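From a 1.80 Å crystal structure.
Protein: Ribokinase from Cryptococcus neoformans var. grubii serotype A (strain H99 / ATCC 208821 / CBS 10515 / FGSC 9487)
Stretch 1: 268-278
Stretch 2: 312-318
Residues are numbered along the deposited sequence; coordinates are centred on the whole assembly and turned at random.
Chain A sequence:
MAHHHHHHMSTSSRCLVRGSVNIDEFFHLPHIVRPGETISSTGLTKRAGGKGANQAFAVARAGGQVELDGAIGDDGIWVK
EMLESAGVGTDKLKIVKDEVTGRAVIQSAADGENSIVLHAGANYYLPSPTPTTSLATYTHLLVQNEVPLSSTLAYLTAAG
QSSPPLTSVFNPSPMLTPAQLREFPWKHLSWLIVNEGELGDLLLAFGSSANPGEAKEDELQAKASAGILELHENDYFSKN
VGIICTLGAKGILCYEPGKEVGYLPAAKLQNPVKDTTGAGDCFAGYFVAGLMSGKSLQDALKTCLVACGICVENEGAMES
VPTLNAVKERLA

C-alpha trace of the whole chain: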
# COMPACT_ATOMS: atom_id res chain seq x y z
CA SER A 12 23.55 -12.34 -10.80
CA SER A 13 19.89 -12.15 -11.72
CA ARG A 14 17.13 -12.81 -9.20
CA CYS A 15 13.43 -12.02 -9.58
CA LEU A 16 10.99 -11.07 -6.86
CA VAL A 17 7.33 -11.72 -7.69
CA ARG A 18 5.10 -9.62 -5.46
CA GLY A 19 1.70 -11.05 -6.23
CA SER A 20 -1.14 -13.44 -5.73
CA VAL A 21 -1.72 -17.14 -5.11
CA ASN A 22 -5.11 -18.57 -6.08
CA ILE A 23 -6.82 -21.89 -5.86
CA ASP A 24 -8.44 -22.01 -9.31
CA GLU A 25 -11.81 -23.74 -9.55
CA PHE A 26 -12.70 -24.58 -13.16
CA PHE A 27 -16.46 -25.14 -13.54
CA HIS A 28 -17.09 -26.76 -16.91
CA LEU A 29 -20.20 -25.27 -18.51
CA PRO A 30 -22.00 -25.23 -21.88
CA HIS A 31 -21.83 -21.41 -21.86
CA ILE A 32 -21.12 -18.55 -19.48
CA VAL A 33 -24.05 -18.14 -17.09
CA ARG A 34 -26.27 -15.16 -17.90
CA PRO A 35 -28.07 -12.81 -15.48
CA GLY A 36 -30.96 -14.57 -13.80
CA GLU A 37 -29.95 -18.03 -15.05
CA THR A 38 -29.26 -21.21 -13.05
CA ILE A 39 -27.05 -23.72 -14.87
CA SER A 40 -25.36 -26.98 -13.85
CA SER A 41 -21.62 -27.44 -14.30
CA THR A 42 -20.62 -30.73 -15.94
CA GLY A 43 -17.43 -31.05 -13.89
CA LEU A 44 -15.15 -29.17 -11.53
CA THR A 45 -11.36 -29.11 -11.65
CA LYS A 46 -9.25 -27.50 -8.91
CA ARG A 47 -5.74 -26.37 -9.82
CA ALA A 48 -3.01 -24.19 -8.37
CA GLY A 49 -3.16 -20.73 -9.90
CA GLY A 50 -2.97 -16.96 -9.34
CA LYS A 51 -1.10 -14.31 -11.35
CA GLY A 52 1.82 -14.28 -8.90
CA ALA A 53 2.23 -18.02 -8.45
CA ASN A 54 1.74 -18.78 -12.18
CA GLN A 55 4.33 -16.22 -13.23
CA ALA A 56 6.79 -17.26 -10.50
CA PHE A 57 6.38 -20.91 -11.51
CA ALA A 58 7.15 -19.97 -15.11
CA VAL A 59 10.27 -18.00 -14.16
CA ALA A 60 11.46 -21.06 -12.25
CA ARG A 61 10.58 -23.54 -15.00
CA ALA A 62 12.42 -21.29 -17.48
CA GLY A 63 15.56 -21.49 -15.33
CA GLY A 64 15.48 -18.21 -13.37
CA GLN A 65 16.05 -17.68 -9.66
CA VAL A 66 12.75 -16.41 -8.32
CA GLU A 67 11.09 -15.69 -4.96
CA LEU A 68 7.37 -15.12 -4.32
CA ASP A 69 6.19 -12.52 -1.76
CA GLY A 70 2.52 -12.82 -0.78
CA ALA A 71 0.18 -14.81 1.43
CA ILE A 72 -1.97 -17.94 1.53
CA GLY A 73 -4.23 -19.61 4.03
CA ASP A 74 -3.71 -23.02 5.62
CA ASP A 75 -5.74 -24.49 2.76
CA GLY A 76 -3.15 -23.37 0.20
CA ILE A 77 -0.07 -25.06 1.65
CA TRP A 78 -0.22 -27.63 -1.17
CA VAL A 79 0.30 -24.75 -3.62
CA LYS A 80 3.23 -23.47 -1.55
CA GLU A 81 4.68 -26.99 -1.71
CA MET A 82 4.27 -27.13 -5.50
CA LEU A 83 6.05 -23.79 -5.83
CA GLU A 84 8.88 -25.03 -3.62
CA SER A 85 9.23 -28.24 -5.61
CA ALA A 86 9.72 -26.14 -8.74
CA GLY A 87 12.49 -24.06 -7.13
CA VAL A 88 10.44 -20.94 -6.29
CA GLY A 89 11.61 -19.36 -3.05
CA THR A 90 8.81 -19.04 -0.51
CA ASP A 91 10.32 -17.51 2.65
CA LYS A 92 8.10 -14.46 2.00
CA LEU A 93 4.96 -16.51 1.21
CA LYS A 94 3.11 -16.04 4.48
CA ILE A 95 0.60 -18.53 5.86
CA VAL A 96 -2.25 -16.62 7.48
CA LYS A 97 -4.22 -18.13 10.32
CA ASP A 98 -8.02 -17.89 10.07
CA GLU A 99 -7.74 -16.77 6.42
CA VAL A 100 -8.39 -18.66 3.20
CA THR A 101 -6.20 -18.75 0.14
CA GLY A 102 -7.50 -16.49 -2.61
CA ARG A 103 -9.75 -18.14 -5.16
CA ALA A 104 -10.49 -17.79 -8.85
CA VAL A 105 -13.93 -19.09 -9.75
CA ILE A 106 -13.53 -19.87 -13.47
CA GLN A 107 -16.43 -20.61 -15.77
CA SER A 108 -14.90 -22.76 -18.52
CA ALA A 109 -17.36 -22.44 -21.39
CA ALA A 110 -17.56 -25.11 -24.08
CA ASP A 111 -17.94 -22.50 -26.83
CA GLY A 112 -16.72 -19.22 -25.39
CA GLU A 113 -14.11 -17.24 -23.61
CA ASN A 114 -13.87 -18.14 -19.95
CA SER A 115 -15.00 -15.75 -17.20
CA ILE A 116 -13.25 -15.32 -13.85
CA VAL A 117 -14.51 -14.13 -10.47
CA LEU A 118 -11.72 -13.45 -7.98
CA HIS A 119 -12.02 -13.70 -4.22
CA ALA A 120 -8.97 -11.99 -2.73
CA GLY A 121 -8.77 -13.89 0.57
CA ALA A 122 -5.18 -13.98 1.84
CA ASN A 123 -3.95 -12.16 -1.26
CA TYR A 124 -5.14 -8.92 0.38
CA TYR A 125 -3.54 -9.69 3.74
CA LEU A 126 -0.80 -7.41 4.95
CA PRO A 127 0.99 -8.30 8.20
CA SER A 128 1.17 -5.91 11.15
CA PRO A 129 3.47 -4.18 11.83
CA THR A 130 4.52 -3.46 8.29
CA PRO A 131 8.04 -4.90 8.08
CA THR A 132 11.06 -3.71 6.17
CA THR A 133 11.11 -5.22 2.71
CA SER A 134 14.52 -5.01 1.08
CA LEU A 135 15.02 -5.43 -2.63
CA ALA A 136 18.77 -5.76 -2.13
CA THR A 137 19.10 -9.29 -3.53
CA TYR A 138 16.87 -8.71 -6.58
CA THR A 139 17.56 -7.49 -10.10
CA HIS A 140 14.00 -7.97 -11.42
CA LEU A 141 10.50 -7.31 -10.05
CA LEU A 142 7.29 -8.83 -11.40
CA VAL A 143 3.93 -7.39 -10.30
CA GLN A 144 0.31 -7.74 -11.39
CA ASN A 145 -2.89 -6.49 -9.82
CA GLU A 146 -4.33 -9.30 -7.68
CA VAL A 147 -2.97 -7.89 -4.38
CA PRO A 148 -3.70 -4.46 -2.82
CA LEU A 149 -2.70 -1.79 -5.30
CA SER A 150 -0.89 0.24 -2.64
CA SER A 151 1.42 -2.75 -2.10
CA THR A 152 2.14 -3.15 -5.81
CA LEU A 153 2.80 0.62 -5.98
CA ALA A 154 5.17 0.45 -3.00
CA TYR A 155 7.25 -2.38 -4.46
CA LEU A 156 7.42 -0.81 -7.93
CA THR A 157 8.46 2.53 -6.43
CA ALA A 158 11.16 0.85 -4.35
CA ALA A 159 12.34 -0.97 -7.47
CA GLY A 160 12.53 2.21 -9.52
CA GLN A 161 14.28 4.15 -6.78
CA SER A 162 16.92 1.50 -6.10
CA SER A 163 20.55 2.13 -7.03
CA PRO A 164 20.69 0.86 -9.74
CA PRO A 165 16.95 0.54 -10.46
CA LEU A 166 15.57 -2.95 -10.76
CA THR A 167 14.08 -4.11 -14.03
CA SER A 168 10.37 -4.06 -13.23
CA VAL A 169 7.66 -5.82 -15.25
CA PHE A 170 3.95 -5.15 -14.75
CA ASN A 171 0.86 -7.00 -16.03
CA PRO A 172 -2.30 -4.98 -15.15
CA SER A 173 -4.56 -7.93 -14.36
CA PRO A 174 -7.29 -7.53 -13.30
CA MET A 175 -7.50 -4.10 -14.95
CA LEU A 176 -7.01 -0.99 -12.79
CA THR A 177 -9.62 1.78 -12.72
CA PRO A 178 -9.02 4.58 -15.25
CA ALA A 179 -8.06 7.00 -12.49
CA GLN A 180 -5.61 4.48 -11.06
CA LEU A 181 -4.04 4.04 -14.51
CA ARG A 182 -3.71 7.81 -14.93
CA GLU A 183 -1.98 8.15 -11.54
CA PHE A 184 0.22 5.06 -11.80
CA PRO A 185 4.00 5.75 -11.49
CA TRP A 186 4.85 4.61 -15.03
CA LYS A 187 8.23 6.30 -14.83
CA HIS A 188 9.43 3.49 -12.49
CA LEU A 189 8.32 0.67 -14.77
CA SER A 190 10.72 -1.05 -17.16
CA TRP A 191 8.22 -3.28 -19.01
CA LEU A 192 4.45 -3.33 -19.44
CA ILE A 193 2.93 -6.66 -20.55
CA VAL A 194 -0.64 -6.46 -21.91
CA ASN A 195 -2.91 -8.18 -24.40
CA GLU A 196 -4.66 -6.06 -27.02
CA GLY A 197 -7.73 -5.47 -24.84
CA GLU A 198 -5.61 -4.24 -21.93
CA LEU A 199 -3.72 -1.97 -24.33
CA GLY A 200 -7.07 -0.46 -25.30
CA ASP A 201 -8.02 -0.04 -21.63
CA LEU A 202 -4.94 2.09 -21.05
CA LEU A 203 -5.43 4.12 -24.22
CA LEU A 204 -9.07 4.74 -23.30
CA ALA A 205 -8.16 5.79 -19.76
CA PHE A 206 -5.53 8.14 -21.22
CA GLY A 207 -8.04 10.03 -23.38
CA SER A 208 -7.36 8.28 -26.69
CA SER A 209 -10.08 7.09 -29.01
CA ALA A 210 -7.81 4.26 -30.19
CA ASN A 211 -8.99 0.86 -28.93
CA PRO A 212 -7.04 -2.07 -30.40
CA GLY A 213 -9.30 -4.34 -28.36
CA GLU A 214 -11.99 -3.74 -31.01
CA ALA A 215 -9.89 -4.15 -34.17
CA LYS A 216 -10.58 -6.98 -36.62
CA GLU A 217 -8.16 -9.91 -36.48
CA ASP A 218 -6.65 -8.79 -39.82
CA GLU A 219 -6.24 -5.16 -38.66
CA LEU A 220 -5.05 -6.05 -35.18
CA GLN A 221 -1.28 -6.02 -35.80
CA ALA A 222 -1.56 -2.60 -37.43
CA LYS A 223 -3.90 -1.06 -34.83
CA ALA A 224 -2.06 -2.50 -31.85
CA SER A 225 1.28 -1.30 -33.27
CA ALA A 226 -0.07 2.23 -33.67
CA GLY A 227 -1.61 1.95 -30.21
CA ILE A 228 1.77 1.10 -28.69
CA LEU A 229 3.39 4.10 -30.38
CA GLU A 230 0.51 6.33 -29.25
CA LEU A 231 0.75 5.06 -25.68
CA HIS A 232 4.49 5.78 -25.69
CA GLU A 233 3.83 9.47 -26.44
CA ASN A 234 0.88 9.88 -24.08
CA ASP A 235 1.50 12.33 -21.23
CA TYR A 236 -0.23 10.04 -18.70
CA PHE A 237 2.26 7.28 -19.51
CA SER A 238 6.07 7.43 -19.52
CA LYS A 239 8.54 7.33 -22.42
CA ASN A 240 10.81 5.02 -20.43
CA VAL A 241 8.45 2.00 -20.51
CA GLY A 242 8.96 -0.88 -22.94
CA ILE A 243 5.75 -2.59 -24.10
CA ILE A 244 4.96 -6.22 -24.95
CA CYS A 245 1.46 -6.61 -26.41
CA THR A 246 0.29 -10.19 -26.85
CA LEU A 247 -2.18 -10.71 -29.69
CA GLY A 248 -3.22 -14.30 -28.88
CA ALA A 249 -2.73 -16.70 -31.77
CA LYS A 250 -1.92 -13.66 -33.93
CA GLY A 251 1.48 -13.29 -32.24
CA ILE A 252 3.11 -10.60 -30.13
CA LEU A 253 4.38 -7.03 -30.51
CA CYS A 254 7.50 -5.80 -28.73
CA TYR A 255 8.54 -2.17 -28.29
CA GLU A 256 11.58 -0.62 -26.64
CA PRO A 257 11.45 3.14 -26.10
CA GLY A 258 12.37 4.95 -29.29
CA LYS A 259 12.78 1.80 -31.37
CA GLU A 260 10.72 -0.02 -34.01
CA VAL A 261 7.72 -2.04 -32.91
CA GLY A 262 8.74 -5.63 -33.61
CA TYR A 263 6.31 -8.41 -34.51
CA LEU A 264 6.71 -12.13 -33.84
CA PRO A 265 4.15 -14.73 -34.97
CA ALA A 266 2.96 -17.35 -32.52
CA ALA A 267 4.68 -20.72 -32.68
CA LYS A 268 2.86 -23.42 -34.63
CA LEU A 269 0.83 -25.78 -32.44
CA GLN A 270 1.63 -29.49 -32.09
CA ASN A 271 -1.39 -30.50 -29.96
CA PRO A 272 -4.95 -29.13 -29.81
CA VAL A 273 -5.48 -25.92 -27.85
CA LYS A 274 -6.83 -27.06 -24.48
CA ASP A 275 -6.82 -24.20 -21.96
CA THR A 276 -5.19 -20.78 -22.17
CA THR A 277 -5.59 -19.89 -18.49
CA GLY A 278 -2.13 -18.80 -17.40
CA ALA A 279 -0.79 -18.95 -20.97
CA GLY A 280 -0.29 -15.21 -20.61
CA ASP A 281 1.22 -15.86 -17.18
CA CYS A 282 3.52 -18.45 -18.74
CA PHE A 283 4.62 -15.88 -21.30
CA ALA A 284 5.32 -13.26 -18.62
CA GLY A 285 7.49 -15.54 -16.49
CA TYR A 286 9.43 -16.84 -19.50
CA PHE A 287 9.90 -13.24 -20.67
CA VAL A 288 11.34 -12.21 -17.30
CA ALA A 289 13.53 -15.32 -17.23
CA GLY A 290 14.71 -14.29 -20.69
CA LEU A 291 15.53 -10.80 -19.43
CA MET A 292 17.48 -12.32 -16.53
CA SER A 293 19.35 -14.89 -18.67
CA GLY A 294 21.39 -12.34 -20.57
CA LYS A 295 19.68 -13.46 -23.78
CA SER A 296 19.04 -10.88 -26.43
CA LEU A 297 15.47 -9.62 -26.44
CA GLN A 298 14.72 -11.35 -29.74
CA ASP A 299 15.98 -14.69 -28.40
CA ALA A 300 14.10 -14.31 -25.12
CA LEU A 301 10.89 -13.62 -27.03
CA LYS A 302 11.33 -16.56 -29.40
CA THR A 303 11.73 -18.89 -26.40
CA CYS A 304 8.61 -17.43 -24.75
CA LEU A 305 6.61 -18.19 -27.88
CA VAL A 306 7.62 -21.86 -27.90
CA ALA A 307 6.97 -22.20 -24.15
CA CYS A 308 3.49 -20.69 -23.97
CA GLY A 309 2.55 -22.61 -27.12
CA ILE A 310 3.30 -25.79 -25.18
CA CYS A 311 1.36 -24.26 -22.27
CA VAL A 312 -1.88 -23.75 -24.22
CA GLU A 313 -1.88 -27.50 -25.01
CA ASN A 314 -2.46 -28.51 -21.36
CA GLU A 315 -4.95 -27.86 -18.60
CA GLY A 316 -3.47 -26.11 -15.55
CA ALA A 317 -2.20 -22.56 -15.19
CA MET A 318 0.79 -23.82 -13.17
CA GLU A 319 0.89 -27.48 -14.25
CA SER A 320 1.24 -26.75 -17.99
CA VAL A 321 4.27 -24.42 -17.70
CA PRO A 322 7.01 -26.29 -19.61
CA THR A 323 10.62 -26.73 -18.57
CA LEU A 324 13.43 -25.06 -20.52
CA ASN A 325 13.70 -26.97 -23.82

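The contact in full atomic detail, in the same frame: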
# COMPACT_ATOMS: atom_id res chain seq x y z
N LYS A 268 3.86 -22.50 -34.12
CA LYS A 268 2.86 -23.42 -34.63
C LYS A 268 2.55 -24.49 -33.58
O LYS A 268 3.44 -24.96 -32.87
CB LYS A 268 3.34 -24.07 -35.92
N LEU A 269 1.27 -24.85 -33.47
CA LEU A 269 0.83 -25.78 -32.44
C LEU A 269 1.09 -27.22 -32.86
O LEU A 269 1.02 -27.57 -34.04
CB LEU A 269 -0.66 -25.58 -32.14
N GLN A 270 1.40 -28.06 -31.87
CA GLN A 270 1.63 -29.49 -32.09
C GLN A 270 0.62 -30.37 -31.36
O GLN A 270 0.68 -31.59 -31.49
CB GLN A 270 3.05 -29.88 -31.66
N ASN A 271 -0.30 -29.78 -30.60
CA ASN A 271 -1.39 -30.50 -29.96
C ASN A 271 -2.56 -29.54 -29.85
O ASN A 271 -2.34 -28.32 -29.80
CB ASN A 271 -0.99 -31.04 -28.58
N PRO A 272 -3.80 -30.04 -29.83
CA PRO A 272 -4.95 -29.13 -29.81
C PRO A 272 -4.90 -28.15 -28.64
O PRO A 272 -4.44 -28.48 -27.55
CB PRO A 272 -6.15 -30.08 -29.70
CG PRO A 272 -5.65 -31.36 -30.29
CD PRO A 272 -4.20 -31.45 -29.91
N VAL A 273 -5.38 -26.93 -28.90
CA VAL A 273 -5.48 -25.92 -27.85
C VAL A 273 -6.47 -26.40 -26.80
O VAL A 273 -7.65 -26.63 -27.10
CB VAL A 273 -5.89 -24.57 -28.44
N LYS A 274 -5.99 -26.57 -25.57
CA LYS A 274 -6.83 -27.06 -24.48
C LYS A 274 -7.33 -25.91 -23.62
O LYS A 274 -8.53 -25.60 -23.62
CB LYS A 274 -6.06 -28.08 -23.63
N ASP A 275 -6.43 -25.26 -22.88
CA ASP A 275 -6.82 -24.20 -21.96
C ASP A 275 -5.73 -23.14 -21.90
O ASP A 275 -4.56 -23.44 -21.65
CB ASP A 275 -7.07 -24.76 -20.55
CG ASP A 275 -7.67 -23.73 -19.62
OD1 ASP A 275 -8.92 -23.69 -19.46
OD2 ASP A 275 -6.89 -22.95 -19.04
N THR A 276 -6.13 -21.89 -22.13
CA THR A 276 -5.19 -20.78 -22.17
C THR A 276 -5.10 -20.04 -20.85
O THR A 276 -4.41 -19.02 -20.78
CB THR A 276 -5.57 -19.81 -23.30
OG1 THR A 276 -6.90 -19.33 -23.10
CG2 THR A 276 -5.49 -20.52 -24.65
N THR A 277 -5.78 -20.51 -19.80
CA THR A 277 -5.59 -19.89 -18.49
C THR A 277 -4.12 -19.98 -18.12
O THR A 277 -3.50 -21.05 -18.21
CB THR A 277 -6.46 -20.55 -17.42
OG1 THR A 277 -7.85 -20.36 -17.73
CG2 THR A 277 -6.15 -19.98 -16.04
N GLY A 278 -3.54 -18.85 -17.72
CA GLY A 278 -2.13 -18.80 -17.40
C GLY A 278 -1.18 -18.88 -18.58
O GLY A 278 0.03 -18.82 -18.36
N VAL A 312 -0.48 -23.76 -23.80
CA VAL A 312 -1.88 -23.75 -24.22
C VAL A 312 -2.40 -25.14 -24.56
O VAL A 312 -3.61 -25.32 -24.68
CB VAL A 312 -2.08 -22.81 -25.42
N GLU A 313 -1.51 -26.13 -24.69
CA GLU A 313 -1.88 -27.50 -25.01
C GLU A 313 -2.32 -28.31 -23.79
O GLU A 313 -2.78 -29.44 -23.96
CB GLU A 313 -0.72 -28.23 -25.69
CG GLU A 313 -0.33 -27.68 -27.06
CD GLU A 313 0.91 -28.35 -27.63
OE1 GLU A 313 1.43 -29.28 -26.98
OE2 GLU A 313 1.38 -27.94 -28.72
N ASN A 314 -2.18 -27.77 -22.58
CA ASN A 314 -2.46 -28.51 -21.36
C ASN A 314 -3.34 -27.68 -20.43
O ASN A 314 -3.64 -26.51 -20.70
CB ASN A 314 -1.15 -28.93 -20.67
CG ASN A 314 -0.25 -29.75 -21.58
OD1 ASN A 314 -0.35 -30.97 -21.64
ND2 ASN A 314 0.64 -29.07 -22.31
N GLU A 315 -3.76 -28.29 -19.31
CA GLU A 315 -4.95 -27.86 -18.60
C GLU A 315 -4.70 -26.81 -17.51
O GLU A 315 -5.48 -25.86 -17.40
CB GLU A 315 -5.64 -29.07 -17.97
N GLY A 316 -3.66 -26.96 -16.71
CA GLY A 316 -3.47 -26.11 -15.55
C GLY A 316 -2.67 -24.85 -15.82
O GLY A 316 -1.80 -24.83 -16.69
N ALA A 317 -2.97 -23.79 -15.06
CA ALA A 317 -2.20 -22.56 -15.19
C ALA A 317 -0.75 -22.77 -14.75
O ALA A 317 0.18 -22.31 -15.41
CB ALA A 317 -2.86 -21.44 -14.38
N MET A 318 -0.55 -23.48 -13.63
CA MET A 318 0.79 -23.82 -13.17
C MET A 318 1.30 -25.13 -13.75
O MET A 318 2.48 -25.22 -14.13
CB MET A 318 0.82 -23.88 -11.64
CG MET A 318 1.69 -22.80 -11.00
SD MET A 318 1.56 -22.70 -9.20
CE MET A 318 2.49 -24.14 -8.67
O HOH W 1 -2.86 -23.87 -19.91
O HOH W 2 0.56 -21.64 -17.83

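Neither stretch forms a regular helix or strand across this contact. Two loops lie side by side and bury 504 Å² between them. The closest CA pairings are Val273 with Glu313 (4.8 Å between CA atoms), Thr276 with Val312 (4.9 Å), Asp275 with Glu315 (5.3 Å) and Gly278 with Ala317 (4.4 Å). The order of these pairs is not that of a regular ladder. Direct backbone-to-backbone bonding is local.

It centres on one carbonyl. Val312 O accepts a hydrogen bond from Lys274 N at 2.8 Å. Val312 O also accepts a weak one from Asp275 N at 3.3 Å, with a more bent N-H...O angle of 138°. Two successive amides thus converge on a single acceptor.

Farther along, two carbonyl oxygens come close. Asp275 O and Asn314 O are 3.3 Å apart, and as two acceptors they cannot bond directly. Water 1 lies near both, 2.5 Å from Asp275 O and 2.9 Å from Asn314 O, and is placed to bridge them. Water 2 links the ends of the stretches. Water 2 donates to Ala317 O at 2.5 Å and, weakly, to Gly278 O at 2.9 Å.

Of all the residues, Glu313 has the largest area covered by the other stretch. Its CA-to-CB bond points sideways, but an m, t conformation brings the carboxylate closer to stretch 1. Gln270 N donates to Glu313 OE2 at 3.2 Å, so the negative group meets a backbone N-H. Asn271 N is also near, 3.1 Å from Glu313 OE2.

Asp275 braces its own loop. With chi1 in t, Asp275 OD2 accepts a hydrogen bond from Thr277 N at 2.8 Å, tying the backbone across Thr276. Two methyl contacts add nonpolar packing. Thr276 CG2 approaches Val312 CB at 4.2 Å, and Thr277 CG2 approaches Ala317 CB at 4.0 Å.

Gly278 sits at the N-cap position, right before a helix. Gly278 CA is 4.1 Å from Ala317 CB. An ideal CB on Gly278 would point toward stretch 2 and lie 2.8 Å from Ala317 CB, a clash. Its phi of 72° also favours glycine, so backbone shape and close packing agree at this position.

Several side chains are modelled only to CB, including those of Asn271, Lys274, Val312 and Glu315. For Lys274, whose CA-to-CB bond points toward stretch 2, the closest modelled side-chain contact is Lys274 CB to Glu313 O at 3.6 Å. Contacts from the missing atoms cannot be assessed.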